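Local coordinates for protein kcn28 (Kitasatospora, PDB 6J31) that is of unassigned function but is built on the GT-B fold, with two Rossmann-like domains facing each other across a ligand-bearing cleft, at residues V55-A60 with L89-A94; V189-Q194 with V200-F205; P244-C249 with L263-H268. All blocks are in the same frame, centred on the assembly; numbering follows the deposited sequence.

Contact 1 (V55-A60 with L89-A94); sequences VPYTSA and LPQLRA
The carboxamide of Gln91 meets the Tyr57 ring at its edge, NE2 lying near the ring plane, while the other end of the same amide is turned to the backbone where Tyr57 joins Thr58. There OE1 accepts from Thr58 N at 2.7 Å in a nearly straight bond (169° at the hydrogen), the donor standing somewhat out of the carbonyl plane. Beside it, Gln91 NE2 donates a hydrogen bond to Thr58 O at 3.1 Å, arriving in the carbonyl plane on a lone pair. One amide thus takes both the N-H and the C=O of a single residue, much as a partner residue does in a hydrogen-bonded antiparallel pair, and the two bonds lie just past the end of strand 53-56. NE2 has a second acceptor in Gly87 O, one turn back along its own helix; with donor and acceptor ends each matched, the rotation of the amide is well defined. The side chain reaches this far because it runs extended beyond CG. Gln91 OE1 also lies 3.4 Å from Tyr57 CA, and nearer the helix Gln91 CB packs 4.0 Å from Tyr57 CB. With CG set between the backbone N and the carbonyl carbon (chi1 79°), the Tyr57 ring turns away from residues 89-94, resting on Met88 earlier in the same helix, and its OH bonds Ser11 O. Thr58 is solvent-exposed. In the fold, the contact ties the outermost strand 53-56 of the seven-stranded parallel sheet to helix 74-96. Strand 34-39 pairs with strand 53-56, and the buried Leu92 packs on Ala38 of strand 34-39 and on Ala113 and Leu116 of helix 112-120.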
# COMPACT_ATOMS: atom_id res chain seq x y z
N VAL A 55 13.61 16.67 2.13
CA VAL A 55 14.75 16.75 1.23
C VAL A 55 14.21 16.55 -0.18
O VAL A 55 13.95 15.41 -0.59
CB VAL A 55 15.82 15.70 1.60
CG1 VAL A 55 16.97 15.71 0.60
CG2 VAL A 55 16.32 15.93 3.01
N PRO A 56 13.99 17.62 -0.94
CA PRO A 56 13.31 17.46 -2.24
C PRO A 56 14.23 16.87 -3.30
O PRO A 56 15.42 17.17 -3.36
CB PRO A 56 12.91 18.90 -2.59
CG PRO A 56 13.97 19.74 -1.95
CD PRO A 56 14.31 19.03 -0.65
N TYR A 57 13.65 15.99 -4.11
CA TYR A 57 14.28 15.51 -5.33
C TYR A 57 13.19 15.36 -6.38
O TYR A 57 12.02 15.18 -6.05
CB TYR A 57 15.04 14.18 -5.11
CG TYR A 57 14.17 12.94 -5.07
CD1 TYR A 57 13.77 12.31 -6.24
CD2 TYR A 57 13.74 12.41 -3.86
CE1 TYR A 57 12.97 11.18 -6.21
CE2 TYR A 57 12.93 11.28 -3.82
CZ TYR A 57 12.55 10.67 -5.01
OH TYR A 57 11.76 9.54 -4.99
N THR A 58 13.59 15.41 -7.64
CA THR A 58 12.66 15.34 -8.75
C THR A 58 12.43 13.89 -9.14
O THR A 58 13.36 13.19 -9.55
CB THR A 58 13.16 16.15 -9.95
OG1 THR A 58 13.29 17.52 -9.57
CG2 THR A 58 12.20 16.03 -11.13
N SER A 59 11.19 13.43 -8.99
CA SER A 59 10.82 12.08 -9.35
C SER A 59 10.52 11.98 -10.84
O SER A 59 9.97 12.91 -11.43
CB SER A 59 9.59 11.63 -8.56
OG SER A 59 9.11 10.38 -9.01
N ALA A 60 10.90 10.86 -11.44
CA ALA A 60 10.54 10.56 -12.81
C ALA A 60 9.27 9.72 -12.90
O ALA A 60 8.82 9.43 -14.01
CB ALA A 60 11.69 9.83 -13.52
N LEU A 89 19.34 8.48 -7.79
CA LEU A 89 20.61 8.26 -7.09
C LEU A 89 21.51 9.49 -7.06
O LEU A 89 21.98 9.85 -5.97
CB LEU A 89 21.31 7.04 -7.69
CG LEU A 89 22.70 6.72 -7.14
CD1 LEU A 89 22.64 6.49 -5.64
CD2 LEU A 89 23.21 5.48 -7.85
N PRO A 90 21.78 10.18 -8.18
CA PRO A 90 22.63 11.38 -8.09
C PRO A 90 22.02 12.48 -7.24
O PRO A 90 22.75 13.20 -6.55
CB PRO A 90 22.81 11.81 -9.55
CG PRO A 90 21.66 11.20 -10.27
CD PRO A 90 21.35 9.93 -9.57
N GLN A 91 20.70 12.63 -7.27
CA GLN A 91 20.07 13.63 -6.42
C GLN A 91 20.23 13.29 -4.95
O GLN A 91 20.56 14.16 -4.14
CB GLN A 91 18.60 13.77 -6.78
CG GLN A 91 18.39 14.24 -8.20
CD GLN A 91 16.93 14.44 -8.51
OE1 GLN A 91 16.31 15.37 -8.01
NE2 GLN A 91 16.39 13.58 -9.36
N LEU A 92 20.03 12.02 -4.59
CA LEU A 92 20.25 11.60 -3.21
C LEU A 92 21.71 11.78 -2.82
O LEU A 92 22.01 12.20 -1.69
CB LEU A 92 19.83 10.15 -3.04
CG LEU A 92 18.34 9.84 -3.15
CD1 LEU A 92 18.12 8.36 -2.92
CD2 LEU A 92 17.54 10.66 -2.15
N ARG A 93 22.64 11.45 -3.72
CA ARG A 93 24.05 11.61 -3.42
C ARG A 93 24.39 13.07 -3.15
O ARG A 93 25.07 13.38 -2.17
CB ARG A 93 24.91 11.07 -4.57
CG ARG A 93 26.41 11.05 -4.29
CD ARG A 93 27.20 10.50 -5.49
NE ARG A 93 26.64 9.25 -6.00
CZ ARG A 93 26.93 8.04 -5.53
NH1 ARG A 93 27.79 7.89 -4.53
NH2 ARG A 93 26.35 6.97 -6.07
N ALA A 94 23.88 13.97 -3.98
CA ALA A 94 24.17 15.39 -3.81
C ALA A 94 23.61 15.92 -2.50
O ALA A 94 24.27 16.71 -1.81
CB ALA A 94 23.61 16.18 -5.00

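Contact 2 (V189-Q194 with V200-F205); sequences VPRFLQ and VDEKRF
The long connection between strands 185-187 and 205-207 folds back on itself here, and Arg191, in a short 3-10 turn near its start, is joined to Glu202 near its end by a bidentate salt bridge. The grip is end-on: Arg191 NH1 bonds Glu202 OE2 at 2.8 Å and Arg191 NH2 bonds Glu202 OE1 at 3.0 Å, with angles at the hydrogens of 169° and 166°. Both oxygens are met on their syn sides and lie close to the guanidinium plane, although the two flat groups are twisted 28° against each other. The side chains approach at about a right angle. Glu202 is extended beyond CG, whereas the arginine bends at chi3 to present its paired nitrogens. The bridge is exposed to solvent. The second, buried part of the contact is a methyl against an amide side chain: Val200 and Gln194 come from opposite directions, Val200 CG2 ending 4.1 Å from Gln194 CD, and the amide NE2 is hydrogen-bonded to Val132 O. Glu202 itself sits within a tight turn, in which Asp201 OD1 accepts from Lys203 N at 3.1 Å as an Asx turn and Asp201 O receives both Arg204 N and Phe205 N. Arg191, Gln194, Val200 and Glu202 all touch Phe207 of the outermost strand 205-207, a residue common to both halves of the contact. From the 3-10 side, Phe192 and Leu193 pack on helix 305-314, which follows a strand of the six-stranded sheet, and Phe192 also reaches helix 364-378; the loop is therefore wedged between the two domains.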
# COMPACT_ATOMS: atom_id res chain seq x y z
N VAL A 189 2.70 -5.08 6.92
CA VAL A 189 1.47 -5.86 6.86
C VAL A 189 1.57 -6.99 7.88
O VAL A 189 2.68 -7.39 8.27
CB VAL A 189 1.21 -6.42 5.44
CG1 VAL A 189 1.33 -5.34 4.38
CG2 VAL A 189 2.16 -7.56 5.13
N PRO A 190 0.44 -7.49 8.36
CA PRO A 190 0.47 -8.68 9.22
C PRO A 190 0.84 -9.92 8.41
O PRO A 190 0.67 -9.96 7.19
CB PRO A 190 -0.95 -8.78 9.77
CG PRO A 190 -1.79 -8.06 8.76
CD PRO A 190 -0.93 -6.96 8.21
N ARG A 191 1.33 -10.94 9.11
CA ARG A 191 1.75 -12.15 8.42
C ARG A 191 0.58 -12.82 7.70
O ARG A 191 0.78 -13.46 6.66
CB ARG A 191 2.44 -13.13 9.39
CG ARG A 191 1.50 -14.01 10.21
CD ARG A 191 2.22 -15.05 11.09
NE ARG A 191 3.35 -14.51 11.84
CZ ARG A 191 4.62 -14.60 11.47
NH1 ARG A 191 4.95 -15.22 10.34
NH2 ARG A 191 5.57 -14.06 12.22
N PHE A 192 -0.64 -12.67 8.21
CA PHE A 192 -1.77 -13.31 7.55
C PHE A 192 -2.19 -12.60 6.26
O PHE A 192 -3.08 -13.11 5.56
CB PHE A 192 -2.97 -13.44 8.50
CG PHE A 192 -3.53 -12.13 9.01
CD1 PHE A 192 -4.32 -11.33 8.19
CD2 PHE A 192 -3.31 -11.73 10.31
CE1 PHE A 192 -4.84 -10.14 8.66
CE2 PHE A 192 -3.83 -10.54 10.79
CZ PHE A 192 -4.60 -9.74 9.97
N LEU A 193 -1.60 -11.45 5.93
CA LEU A 193 -1.80 -10.79 4.65
C LEU A 193 -0.60 -10.96 3.71
O LEU A 193 -0.58 -10.36 2.63
CB LEU A 193 -2.09 -9.30 4.84
CG LEU A 193 -3.44 -8.94 5.47
CD1 LEU A 193 -3.68 -7.43 5.46
CD2 LEU A 193 -4.57 -9.68 4.76
N GLN A 194 0.37 -11.79 4.09
CA GLN A 194 1.54 -12.05 3.27
C GLN A 194 1.39 -13.39 2.59
O GLN A 194 1.36 -14.42 3.28
CB GLN A 194 2.82 -12.03 4.11
CG GLN A 194 4.04 -12.62 3.41
CD GLN A 194 4.63 -11.69 2.36
OE1 GLN A 194 4.96 -10.54 2.65
NE2 GLN A 194 4.78 -12.19 1.14
N VAL A 200 9.25 -16.67 3.51
CA VAL A 200 9.85 -15.38 3.85
C VAL A 200 10.79 -15.61 5.02
O VAL A 200 10.38 -16.10 6.07
CB VAL A 200 8.78 -14.34 4.19
CG1 VAL A 200 9.44 -13.03 4.56
CG2 VAL A 200 7.83 -14.14 3.02
N ASP A 201 12.06 -15.27 4.82
CA ASP A 201 13.07 -15.43 5.86
C ASP A 201 12.93 -14.28 6.85
O ASP A 201 13.27 -13.13 6.54
CB ASP A 201 14.46 -15.48 5.24
CG ASP A 201 15.56 -15.58 6.26
OD1 ASP A 201 15.27 -15.91 7.43
OD2 ASP A 201 16.73 -15.34 5.89
N GLU A 202 12.43 -14.58 8.05
CA GLU A 202 12.16 -13.53 9.03
C GLU A 202 13.41 -13.09 9.77
O GLU A 202 13.33 -12.21 10.63
CB GLU A 202 11.06 -13.99 10.00
CG GLU A 202 9.68 -13.96 9.33
CD GLU A 202 8.52 -14.33 10.25
OE1 GLU A 202 8.41 -13.78 11.37
OE2 GLU A 202 7.69 -15.17 9.83
N LYS A 203 14.56 -13.68 9.46
CA LYS A 203 15.83 -13.08 9.84
C LYS A 203 16.05 -11.78 9.08
O LYS A 203 16.70 -10.86 9.59
CB LYS A 203 16.97 -14.05 9.54
CG LYS A 203 17.14 -15.18 10.54
CD LYS A 203 18.39 -15.96 10.20
CE LYS A 203 18.28 -16.49 8.77
NZ LYS A 203 19.54 -17.10 8.29
N ARG A 204 15.51 -11.71 7.87
CA ARG A 204 15.65 -10.58 6.96
C ARG A 204 14.42 -9.68 6.94
O ARG A 204 14.55 -8.45 6.96
CB ARG A 204 15.94 -11.10 5.55
CG ARG A 204 16.22 -10.04 4.52
CD ARG A 204 16.39 -10.66 3.15
NE ARG A 204 17.50 -11.61 3.12
CZ ARG A 204 18.76 -11.27 2.85
NH1 ARG A 204 19.07 -10.00 2.60
NH2 ARG A 204 19.71 -12.19 2.84
N PHE A 205 13.22 -10.25 6.89
CA PHE A 205 11.97 -9.51 6.83
C PHE A 205 11.26 -9.60 8.18
O PHE A 205 11.16 -10.68 8.75
CB PHE A 205 11.04 -10.05 5.73
CG PHE A 205 11.61 -9.97 4.33
CD1 PHE A 205 11.37 -8.86 3.54
CD2 PHE A 205 12.35 -11.02 3.80
CE1 PHE A 205 11.88 -8.78 2.25
CE2 PHE A 205 12.86 -10.95 2.51
CZ PHE A 205 12.62 -9.83 1.74

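Contact 3 (P244-C249 with L263-H268)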
# COMPACT_ATOMS: atom_id res chain seq x y z
N PRO A 244 -20.54 2.25 -14.77
CA PRO A 244 -21.49 1.13 -14.87
C PRO A 244 -21.57 0.30 -13.61
O PRO A 244 -22.67 -0.11 -13.21
CB PRO A 244 -20.94 0.32 -16.05
CG PRO A 244 -20.22 1.31 -16.88
CD PRO A 244 -19.60 2.26 -15.91
N PHE A 245 -20.44 0.04 -12.95
CA PHE A 245 -20.48 -0.67 -11.67
C PHE A 245 -21.18 0.17 -10.61
O PHE A 245 -21.94 -0.36 -9.79
CB PHE A 245 -19.07 -1.05 -11.22
CG PHE A 245 -19.03 -1.72 -9.87
CD1 PHE A 245 -19.46 -3.03 -9.72
CD2 PHE A 245 -18.57 -1.04 -8.76
CE1 PHE A 245 -19.43 -3.64 -8.48
CE2 PHE A 245 -18.53 -1.65 -7.52
CZ PHE A 245 -18.96 -2.95 -7.38
N TYR A 246 -20.93 1.49 -10.60
CA TYR A 246 -21.59 2.37 -9.65
C TYR A 246 -23.10 2.33 -9.83
O TYR A 246 -23.86 2.38 -8.86
CB TYR A 246 -21.08 3.81 -9.82
CG TYR A 246 -19.64 3.99 -9.40
CD1 TYR A 246 -19.09 3.21 -8.39
CD2 TYR A 246 -18.84 4.96 -9.99
CE1 TYR A 246 -17.78 3.37 -8.00
CE2 TYR A 246 -17.52 5.13 -9.60
CZ TYR A 246 -17.00 4.34 -8.61
OH TYR A 246 -15.69 4.50 -8.21
N GLU A 247 -23.56 2.25 -11.08
CA GLU A 247 -24.98 2.13 -11.35
C GLU A 247 -25.54 0.79 -10.86
O GLU A 247 -26.66 0.74 -10.35
CB GLU A 247 -25.25 2.35 -12.83
CG GLU A 247 -25.12 3.81 -13.23
CD GLU A 247 -25.70 4.08 -14.59
OE1 GLU A 247 -26.78 4.72 -14.69
OE2 GLU A 247 -25.08 3.63 -15.57
N THR A 248 -24.77 -0.29 -10.98
CA THR A 248 -25.19 -1.55 -10.38
C THR A 248 -25.31 -1.43 -8.86
O THR A 248 -26.24 -1.98 -8.26
CB THR A 248 -24.22 -2.66 -10.76
OG1 THR A 248 -24.07 -2.69 -12.18
CG2 THR A 248 -24.75 -4.00 -10.29
N CYS A 249 -24.38 -0.71 -8.22
CA CYS A 249 -24.43 -0.55 -6.77
C CYS A 249 -25.68 0.20 -6.32
O CYS A 249 -26.36 -0.23 -5.38
CB CYS A 249 -23.16 0.15 -6.28
SG CYS A 249 -21.64 -0.81 -6.49
N LEU A 263 -21.52 5.86 -1.42
CA LEU A 263 -20.86 5.53 -2.67
C LEU A 263 -19.80 6.58 -2.95
O LEU A 263 -20.12 7.73 -3.27
CB LEU A 263 -21.88 5.45 -3.80
CG LEU A 263 -21.39 5.13 -5.21
CD1 LEU A 263 -20.34 4.04 -5.18
CD2 LEU A 263 -22.56 4.72 -6.10
N GLN A 264 -18.53 6.19 -2.85
CA GLN A 264 -17.41 7.07 -3.13
C GLN A 264 -16.95 6.78 -4.55
O GLN A 264 -16.44 5.69 -4.83
CB GLN A 264 -16.29 6.89 -2.11
CG GLN A 264 -15.30 8.04 -2.09
CD GLN A 264 -13.86 7.59 -2.16
OE1 GLN A 264 -13.04 7.97 -1.32
NE2 GLN A 264 -13.53 6.80 -3.17
N ILE A 265 -17.13 7.75 -5.44
CA ILE A 265 -16.92 7.58 -6.87
C ILE A 265 -15.56 8.05 -7.34
O ILE A 265 -15.18 7.75 -8.49
CB ILE A 265 -18.03 8.31 -7.66
CG1 ILE A 265 -18.12 9.75 -7.18
CG2 ILE A 265 -19.35 7.59 -7.49
CD1 ILE A 265 -19.20 10.52 -7.82
N GLY A 266 -14.85 8.84 -6.54
CA GLY A 266 -13.54 9.33 -6.91
C GLY A 266 -13.58 10.73 -7.51
O GLY A 266 -14.60 11.20 -8.02
N ARG A 267 -12.44 11.41 -7.40
CA ARG A 267 -12.23 12.76 -7.89
C ARG A 267 -12.48 12.91 -9.39
O ARG A 267 -12.81 14.02 -9.83
CB ARG A 267 -10.79 13.19 -7.55
CG ARG A 267 -9.71 12.33 -8.18
CD ARG A 267 -8.54 12.14 -7.23
NE ARG A 267 -8.91 11.31 -6.09
CZ ARG A 267 -9.23 10.03 -6.20
NH1 ARG A 267 -9.21 9.46 -7.40
NH2 ARG A 267 -9.56 9.32 -5.13
N HIS A 268 -12.34 11.84 -10.18
CA HIS A 268 -12.44 11.92 -11.63
C HIS A 268 -13.86 11.95 -12.18
O HIS A 268 -14.01 12.11 -13.39
CB HIS A 268 -11.69 10.77 -12.31
CG HIS A 268 -10.23 11.03 -12.48
ND1 HIS A 268 -9.40 10.18 -13.19
CD2 HIS A 268 -9.45 12.06 -12.08
CE1 HIS A 268 -8.17 10.66 -13.18
NE2 HIS A 268 -8.18 11.80 -12.52
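Tyr246 reaches from helix 243-253 onto the end of strand 259-264, where Ile265 CG2 lies over one face of its ring in a CH-pi contact, 3.9 Å from the centroid and 21° off the ring normal. The methyl is displaced toward the rim, 3.7 Å from Tyr246 CD2. Leu263 approaches obliquely, its CD1 3.5 Å from Tyr246 CD1, while its other methyl, CD2, comes within 3.8 Å of Tyr246 O and so packs on the helix backbone. Farther along, the ring passes over the Ile265 backbone, with Tyr246 CZ 3.7 Å from Ile265 CA. The phenol end stands 3.3 Å from Ile265 O (measured from Tyr246 OH). That carbonyl accepts a hydrogen bond from Thr240 OG1, which holds the backbone just beyond the strand. Ile265 CG2 reaches the ring because it stands anti to its own carbonyl carbon. The strand itself is fixed on both sides: the backbone of Gln264 hydrogen-bonds to Val233, and that of Leu263 to Glu282 and His284 of strand 281-284. Cys249 and Leu263 both pack on Val233, so the contact lies between helix and sheet within the beta-alpha-beta unit formed by strand 229-234, helix 243-253 and strand 259-264.

Contacts 1 and 3 both lay a helix against a strand end of a parallel sheet, but in different sheets and by different means. Contact 3 is buried between a helix and the six-stranded sheet and works through ring and methyl packing. Contact 1, at the outermost strand of the seven-stranded sheet, is partly buried and depends on a side-chain amide hydrogen-bonded to the backbone N-H and C=O of one residue. Contact 2 holds a loop together rather than a helix to a strand, combining an exposed salt bridge with a buried valine-glutamine contact beside the domain interface. No two of them touch: nearest atoms are about 17 Å apart between contacts 1 and 3, and contacts 2 and 3 lie on opposite sides of the chain's centre.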